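Local coordinates for protein agglutinin (Rhizoctonia solani, PDB 4G9M) that is a lectin that binds carbohydrates and assembles as a domain-swapped dimer, at the interface of chains A and B. Coordinates in Å, arbitrary orientation; residue numbers count along the deposited sequence, not the author numbering. Chains: chain A/B, agglutinin.

Contact 1: the interface of chains A and B. Residues chain A 3, 93-95, 99; chain B 5, 51, 92, 99.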
# COMPACT_ATOMS: atom_id res chain seq x y z
N ILE A 3 -1.92 -8.49 9.54
CA ILE A 3 -2.01 -8.64 8.09
C ILE A 3 -0.75 -8.15 7.42
O ILE A 3 -0.38 -6.98 7.53
CB ILE A 3 -3.24 -7.92 7.52
CG1 ILE A 3 -4.52 -8.58 8.04
CG2 ILE A 3 -3.20 -7.94 6.00
CD1 ILE A 3 -5.78 -7.88 7.61
N VAL A 93 -0.21 -0.30 -3.14
CA VAL A 93 -1.02 0.59 -2.30
C VAL A 93 -2.38 -0.06 -2.01
O VAL A 93 -3.07 -0.49 -2.92
CB VAL A 93 -1.23 1.97 -2.99
CG1 VAL A 93 -2.08 2.88 -2.13
CG2 VAL A 93 0.12 2.62 -3.32
N ALA A 94 -2.75 -0.13 -0.73
CA ALA A 94 -3.98 -0.82 -0.34
C ALA A 94 -5.19 -0.12 -0.95
O ALA A 94 -5.29 1.10 -0.87
CB ALA A 94 -4.10 -0.88 1.18
N ALA A 95 -6.07 -0.90 -1.57
CA ALA A 95 -7.33 -0.34 -2.10
C ALA A 95 -8.54 -0.95 -1.42
O ALA A 95 -8.43 -1.92 -0.66
CB ALA A 95 -7.41 -0.52 -3.62
N PHE A 99 -5.20 -4.44 -4.14
CA PHE A 99 -4.17 -3.41 -4.11
C PHE A 99 -4.01 -2.74 -5.47
O PHE A 99 -4.14 -3.38 -6.51
CB PHE A 99 -2.81 -4.01 -3.72
CG PHE A 99 -2.75 -4.53 -2.30
CD1 PHE A 99 -2.28 -3.73 -1.27
CD2 PHE A 99 -3.14 -5.83 -2.02
CE1 PHE A 99 -2.22 -4.21 0.03
CE2 PHE A 99 -3.10 -6.32 -0.71
CZ PHE A 99 -2.64 -5.51 0.31
N LEU B 5 -6.22 -6.15 2.97
CA LEU B 5 -6.31 -5.28 4.14
C LEU B 5 -7.70 -4.66 4.08
O LEU B 5 -7.89 -3.65 3.41
CB LEU B 5 -5.23 -4.20 4.06
CG LEU B 5 -5.00 -3.32 5.28
CD1 LEU B 5 -4.33 -4.13 6.40
CD2 LEU B 5 -4.17 -2.05 4.95
N TRP B 51 -12.01 3.52 3.44
CA TRP B 51 -11.72 4.20 2.17
C TRP B 51 -12.66 5.38 1.96
O TRP B 51 -13.85 5.28 2.25
CB TRP B 51 -11.74 3.19 1.00
CG TRP B 51 -10.40 2.53 0.84
CD1 TRP B 51 -9.40 2.90 -0.02
CD2 TRP B 51 -9.88 1.45 1.62
NE1 TRP B 51 -8.29 2.10 0.16
CE2 TRP B 51 -8.56 1.21 1.17
CE3 TRP B 51 -10.39 0.68 2.67
CZ2 TRP B 51 -7.76 0.21 1.72
CZ3 TRP B 51 -9.59 -0.32 3.21
CH2 TRP B 51 -8.29 -0.54 2.73
N ILE B 92 -2.08 3.65 2.32
CA ILE B 92 -1.40 2.60 3.07
C ILE B 92 -0.53 1.81 2.08
O ILE B 92 -1.06 1.15 1.18
CB ILE B 92 -2.41 1.66 3.78
CG1 ILE B 92 -3.46 2.48 4.55
CG2 ILE B 92 -1.69 0.73 4.74
CD1 ILE B 92 -2.84 3.48 5.55
N PHE B 99 3.35 -1.83 6.96
CA PHE B 99 2.93 -0.84 5.98
C PHE B 99 3.39 0.56 6.37
O PHE B 99 3.40 0.91 7.55
CB PHE B 99 1.39 -0.83 5.87
CG PHE B 99 0.78 -2.11 5.32
CD1 PHE B 99 0.50 -3.18 6.16
CD2 PHE B 99 0.51 -2.23 3.97
CE1 PHE B 99 -0.05 -4.36 5.65
CE2 PHE B 99 -0.04 -3.40 3.45
CZ PHE B 99 -0.31 -4.46 4.30
O HOH W 1 -4.34 3.14 0.75
O HOH W 2 -9.61 -3.53 1.28

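Contact 2: the interface of chains A and B. Residues chain A 4-6, 10, 139, 141; chain B 1-3.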
# COMPACT_ATOMS: atom_id res chain seq x y z
N SER A 4 -0.06 -9.06 6.73
CA SER A 4 1.19 -8.71 6.07
C SER A 4 1.19 -9.16 4.62
O SER A 4 0.61 -10.18 4.28
CB SER A 4 2.39 -9.34 6.79
OG SER A 4 2.21 -10.75 6.92
N LEU A 5 1.88 -8.39 3.80
CA LEU A 5 2.13 -8.76 2.41
C LEU A 5 3.62 -9.08 2.30
O LEU A 5 4.43 -8.20 2.02
CB LEU A 5 1.78 -7.59 1.50
CG LEU A 5 1.54 -7.91 0.04
CD1 LEU A 5 0.27 -8.76 -0.12
CD2 LEU A 5 1.42 -6.62 -0.76
N PRO A 6 3.99 -10.35 2.54
CA PRO A 6 5.42 -10.66 2.59
C PRO A 6 6.06 -10.75 1.20
O PRO A 6 5.35 -10.92 0.22
CB PRO A 6 5.44 -12.05 3.23
CG PRO A 6 4.15 -12.66 2.83
CD PRO A 6 3.16 -11.53 2.83
N TYR A 10 3.45 -14.60 -6.10
CA TYR A 10 2.02 -14.32 -6.10
C TYR A 10 1.37 -14.57 -7.44
O TYR A 10 2.01 -14.44 -8.48
CB TYR A 10 1.76 -12.85 -5.78
CG TYR A 10 2.02 -12.45 -4.35
CD1 TYR A 10 3.29 -12.06 -3.94
CD2 TYR A 10 1.00 -12.43 -3.41
CE1 TYR A 10 3.53 -11.69 -2.62
CE2 TYR A 10 1.23 -12.06 -2.09
CZ TYR A 10 2.50 -11.69 -1.71
OH TYR A 10 2.75 -11.30 -0.40
N PHE A 139 -3.86 -10.02 -4.37
CA PHE A 139 -2.56 -10.64 -4.20
C PHE A 139 -2.72 -12.02 -3.56
O PHE A 139 -3.05 -12.13 -2.37
CB PHE A 139 -1.64 -9.73 -3.36
CG PHE A 139 -0.91 -8.68 -4.17
CD1 PHE A 139 -1.60 -7.68 -4.83
CD2 PHE A 139 0.48 -8.71 -4.27
CE1 PHE A 139 -0.92 -6.72 -5.59
CE2 PHE A 139 1.18 -7.74 -5.01
CZ PHE A 139 0.48 -6.75 -5.67
N ASP A 141 -0.93 -15.26 -2.41
CA ASP A 141 0.41 -15.74 -2.07
C ASP A 141 0.54 -17.24 -2.29
O ASP A 141 -0.37 -18.01 -1.98
CB ASP A 141 0.72 -15.39 -0.61
CG ASP A 141 2.19 -15.56 -0.25
OD1 ASP A 141 3.06 -15.10 -1.02
OD2 ASP A 141 2.47 -16.14 0.82
N ALA B 1 -7.80 -16.86 1.20
CA ALA B 1 -6.66 -17.14 0.34
C ALA B 1 -5.96 -15.88 -0.19
O ALA B 1 -4.74 -15.80 -0.11
CB ALA B 1 -7.06 -18.08 -0.81
N PRO B 2 -6.71 -14.90 -0.73
CA PRO B 2 -5.99 -13.69 -1.11
C PRO B 2 -5.65 -12.87 0.12
O PRO B 2 -6.46 -12.82 1.05
CB PRO B 2 -7.01 -12.92 -1.96
CG PRO B 2 -8.05 -13.94 -2.33
CD PRO B 2 -8.11 -14.86 -1.17
N ILE B 3 -4.48 -12.24 0.12
CA ILE B 3 -4.13 -11.34 1.21
C ILE B 3 -4.77 -10.00 0.96
O ILE B 3 -4.53 -9.37 -0.07
CB ILE B 3 -2.62 -11.14 1.33
CG1 ILE B 3 -1.94 -12.45 1.71
CG2 ILE B 3 -2.31 -10.05 2.35
CD1 ILE B 3 -0.44 -12.41 1.64
O HOH W 3 -5.74 -8.92 -2.35

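Contact 1: the interface of chains A and B
B:Leu5 meets A:Ile3 and A:Ala94 with its two separate methyl branches: chi1 of -171° sets CG anti to the backbone N, and chi2 of 71° then turns CD1 and CD2 toward different partners. Branch CD1 of B:Leu5 lies 4.0 Å from CG2 of A:Ile3, the two side chains passing at a slant. Branch CD2 of B:Leu5 lies 3.9 Å from CB of A:Ala94, so one leucine packs against two residues of chain A.

The backbone of A:Ala94 supplies the main polar link. N of A:Ala94 donates to O of B:Ile92 over 2.9 Å, and the bond is nearly straight (176° at H). O of A:Ala94 is joined by water 1 to N of B:Ile92, while water 2 spans O of A:Ala95 and O of B:Leu5.

The indole of B:Trp51 is used in two ways. One face covers the peptide of A:Ala95, whose carbonyl C sits off-centre toward the rim, 3.4 Å from CE2 of B:Trp51. At the edge, NE1 of B:Trp51 makes a weak bond to O of A:Ala94 at 3.3 Å, in the ring plane.

A:Phe99 and B:Phe99 cross at about a right angle, with CE1 of A:Phe99 4.1 Å from CE2 of B:Phe99. The ring edge of B:Phe99 also points at the carbonyl of A:Ile3, CE1 to O being 3.2 Å. Because equivalent phenylalanines face each other, this spot must lie near the two-fold axis.

In the fold, strands 90-94 and 99-103 of both beta-trefoil bodies form the middle of the patch, flanked by strand 47-51 of chain B and the N-terminal segments of both chains.

Contact 2: the interface of chains A and B
B:Ile3 hides 84 Å² against chain A, far more than A:Phe139 (29 Å²) or A:Asp141 (19 Å²), and the contact is organised round it. N of B:Ile3 donates to O of A:Phe139 over 2.9 Å, the bond being moderately bent (158° at H). The two residues form an antiparallel beta bridge, and water 3 completes the pairing by linking N of A:Phe139 to O of B:Ile3. O of B:Ile3 lies 2.6 Å from water 3, so this second link runs through solvent.

The side chain of B:Ile3 is stretched out, chi2 being 171°, which carries CD1 deep enough to reach several groups at once. CD1 of B:Ile3 lies 3.9 Å from CB of A:Asp141, touching its aliphatic part and not the carboxylate. CD1 of B:Ile3 also meets CD of A:Pro6 tip to tip at 3.9 Å. The other branch, CG2 of B:Ile3, faces the methyl CD1 of A:Leu5 and sits 3.5 Å from O of A:Ser4.

A:Tyr10 touches the contact marginally, its OH lying 4.0 Å from CD1 of B:Ile3 with the side chains at about a right angle, and serves mostly as support. The phenol of A:Tyr10 donates from OH to O of A:Pro6 over 2.7 Å, in the carbonyl plane on a lone pair, which would help hold the loop at A:Pro6 against strand 8-14. One face of the tyrosine ring lies against OD1 of A:Asp141 and the opposite face against the ring of A:Phe139, both toward the rim.

The site adds the N-terminal strand 2-3 of chain B to the edge of C-terminal strand 137-141 of chain A. This intermolecular pairing fits the domain-swapped dimer, and may be part of the exchanged segment itself.

The centres of the C-alpha atoms of contact 1 and contact 2 are about 12 Å apart, and both belong to one two-fold symmetric interface. They share the N-terminal segments with the chains exchanged: A:Ile3 and B:Leu5 appear in contact 1, B:Ile3 and A:Leu5 in contact 2, so these two isoleucine-leucine pairs are symmetry twins. Contact 1 brings the bodies of the subunits together through strands 90-94 and 99-103, whereas contact 2 docks an extended terminus on strand 137-141. By symmetry each subunit both gives and receives a terminus, which would tie the central contact to the outer pairing in the dimer.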